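Local coordinates for protein predicted HD superfamily hydrolase (uncultured Thermotogales bacterium, PDB 2PQ7) that binds two iron(III) ions in an all-helical HD domain and is probably a metal-dependent hydrolase, its substrate being unknown, at residues R10-R15 with D55-I60. Residues are numbered along the deposited sequence; the frame is centred on the assembly and turned at random. Where two conformers were deposited one is given.
Sequences RIPHLR and DLQKAI
Gln-57 NE2 lies 3.0 Å from Arg-10 O, the closest polar approach between residues 10-15 and 55-60. The Gln-57 chain has CG anti to its carbonyl carbon (chi1 -62°) and is extended beyond; its terminal amide comes against Pro-12 CD, which sits 3.7 Å from Gln-57 CD, with the two side chains crossing at about a right angle. An alanine here, lacking the amide, is likely to leave Arg-10 O without a polar neighbour from this helix and to open a gap beside Pro-12 CD. On the outer side, Leu-56 CD2 lies 3.3 Å above one face of the Arg-10 guanidinium, off its centre and 3.5 Å from both Arg-10 NE and CZ. Deeper in, Ile-11 CD1 meets Ile-60 CG2 at 3.5 Å, while Leu-14 CD1 reaches the same methyl at 4.0 Å. Met-42 and Ser-46 of helix 35-52 also touch Ile-60, so the same side chain packs against a neighbouring helix of the HD domain. Helix 56-65 starts beside the contact: Asp-55, its N-cap, accepts from Lys-58 N through OD1 at 3.1 Å, a nearly straight bond (175°). The type II turn from Ile-11 to Leu-14 joins helix 4-10 to helix 14-25, and its leading residues pack against the first turns of helix 56-65. The buried part of the contact is thus methyl packing, while the amide and guanidinium meet the other segment on the more exposed side.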
loop_
_atom_site.group_PDB
_atom_site.type_symbol
_atom_site.label_atom_id
_atom_site.label_comp_id
_atom_site.label_asym_id
_atom_site.label_seq_id
_atom_site.Cartn_x
_atom_site.Cartn_y
_atom_site.Cartn_z
ATOM N N ARG A 10 5.886 33.129 4.319
ATOM C CA ARG A 10 5.405 33.692 3.047
ATOM C C ARG A 10 3.961 34.075 2.975
ATOM O O ARG A 10 3.585 34.905 2.162
ATOM C CB ARG A 10 5.640 32.701 1.913
ATOM C CG ARG A 10 7.073 32.634 1.472
ATOM C CD ARG A 10 7.373 31.590 0.448
ATOM N NE ARG A 10 7.042 31.943 -0.934
ATOM C CZ ARG A 10 7.518 31.311 -1.991
ATOM N NH1 ARG A 10 8.356 30.291 -1.854
ATOM N NH2 ARG A 10 7.125 31.683 -3.208
ATOM N N ILE A 11 3.125 33.487 3.819
ATOM C CA ILE A 11 1.667 33.685 3.674
ATOM C C ILE A 11 1.053 34.338 4.883
ATOM O O ILE A 11 1.052 33.737 5.959
ATOM C CB ILE A 11 1.018 32.316 3.388
ATOM C CG1 ILE A 11 1.674 31.700 2.166
ATOM C CG2 ILE A 11 -0.508 32.489 3.219
ATOM C CD1 ILE A 11 1.406 30.314 2.007
ATOM N N PRO A 12 0.486 35.565 4.720
ATOM C CA PRO A 12 -0.130 36.210 5.853
ATOM C C PRO A 12 -1.229 35.405 6.468
ATOM O O PRO A 12 -2.017 34.769 5.754
ATOM C CB PRO A 12 -0.752 37.482 5.261
ATOM C CG PRO A 12 -0.056 37.712 4.052
ATOM C CD PRO A 12 0.378 36.417 3.513
ATOM N N HIS A 13 -1.287 35.450 7.777
ATOM C CA HIS A 13 -2.347 34.848 8.561
ATOM C C HIS A 13 -2.465 33.368 8.437
ATOM O O HIS A 13 -3.466 32.807 8.871
ATOM C CB HIS A 13 -3.692 35.505 8.240
ATOM C CG HIS A 13 -3.700 36.965 8.495
ATOM N ND1 HIS A 13 -3.827 37.484 9.761
ATOM C CD2 HIS A 13 -3.501 38.014 7.666
ATOM C CE1 HIS A 13 -3.763 38.802 9.687
ATOM N NE2 HIS A 13 -3.578 39.148 8.427
ATOM N N LEU A 14 -1.418 32.711 7.966
ATOM C CA LEU A 14 -1.510 31.292 7.755
ATOM C C LEU A 14 -1.796 30.502 9.018
ATOM O O LEU A 14 -2.565 29.566 9.013
ATOM C CB LEU A 14 -0.271 30.759 7.043
ATOM C CG LEU A 14 -0.348 29.281 6.652
ATOM C CD1 LEU A 14 -1.488 29.058 5.728
ATOM C CD2 LEU A 14 0.930 28.817 5.983
ATOM N N ARG A 15 -1.101 30.843 10.105
ATOM C CA ARG A 15 -1.299 30.146 11.352
ATOM C C ARG A 15 -2.752 30.189 11.820
ATOM O O ARG A 15 -3.288 29.149 12.261
ATOM C CB ARG A 15 -0.394 30.798 12.435
ATOM C CG ARG A 15 -0.427 30.101 13.789
ATOM C CD ARG A 15 0.596 30.694 14.795
ATOM N N ASP A 55 0.361 32.422 -8.265
ATOM C CA ASP A 55 0.209 33.042 -6.964
ATOM C C ASP A 55 0.065 31.996 -5.846
ATOM O O ASP A 55 -0.996 31.416 -5.626
ATOM C CB ASP A 55 -1.003 33.970 -7.034
ATOM C CG ASP A 55 -1.125 34.887 -5.848
ATOM O OD1 ASP A 55 -0.836 34.494 -4.728
ATOM O OD2 ASP A 55 -1.581 36.027 -6.074
ATOM N N LEU A 56 1.136 31.799 -5.084
ATOM C CA LEU A 56 1.165 30.825 -4.012
ATOM C C LEU A 56 0.178 31.140 -2.883
ATOM O O LEU A 56 -0.435 30.235 -2.322
ATOM C CB LEU A 56 2.600 30.787 -3.405
ATOM C CG LEU A 56 2.877 29.778 -2.317
ATOM C CD1 LEU A 56 2.765 28.358 -2.898
ATOM C CD2 LEU A 56 4.279 30.014 -1.699
ATOM N N GLN A 57 0.071 32.426 -2.517
ATOM C CA GLN A 57 -0.799 32.841 -1.437
ATOM C C GLN A 57 -2.256 32.422 -1.735
ATOM O O GLN A 57 -2.916 31.857 -0.875
ATOM C CB GLN A 57 -0.702 34.344 -1.160
ATOM C CG GLN A 57 0.709 34.778 -0.709
ATOM C CD GLN A 57 0.774 36.195 -0.205
ATOM O OE1 GLN A 57 -0.228 36.908 -0.152
ATOM N NE2 GLN A 57 1.975 36.608 0.221
ATOM N N LYS A 58 -2.712 32.774 -2.932
ATOM C CA LYS A 58 -4.078 32.389 -3.343
ATOM C C LYS A 58 -4.274 30.858 -3.348
ATOM O O LYS A 58 -5.240 30.398 -2.820
ATOM C CB LYS A 58 -4.408 32.963 -4.730
ATOM C CG LYS A 58 -4.658 34.468 -4.791
ATOM C CD LYS A 58 -4.843 34.995 -6.249
ATOM C CE LYS A 58 -5.044 36.495 -6.296
ATOM N NZ LYS A 58 -5.021 37.019 -7.678
ATOM N N ALA A 59 -3.308 30.133 -3.894
ATOM C CA ALA A 59 -3.382 28.689 -4.012
ATOM C C ALA A 59 -3.442 27.981 -2.672
ATOM O O ALA A 59 -4.276 27.133 -2.436
ATOM C CB ALA A 59 -2.243 28.217 -4.863
ATOM N N ILE A 60 -2.556 28.392 -1.756
ATOM C CA ILE A 60 -2.507 27.819 -0.434
ATOM C C ILE A 60 -3.767 28.066 0.378
ATOM O O ILE A 60 -4.297 27.146 1.001
ATOM C CB ILE A 60 -1.308 28.413 0.354
ATOM C CG1 ILE A 60 -0.017 27.874 -0.240
ATOM C CG2 ILE A 60 -1.379 28.124 1.840
ATOM C CD1 ILE A 60 0.143 26.326 -0.154
#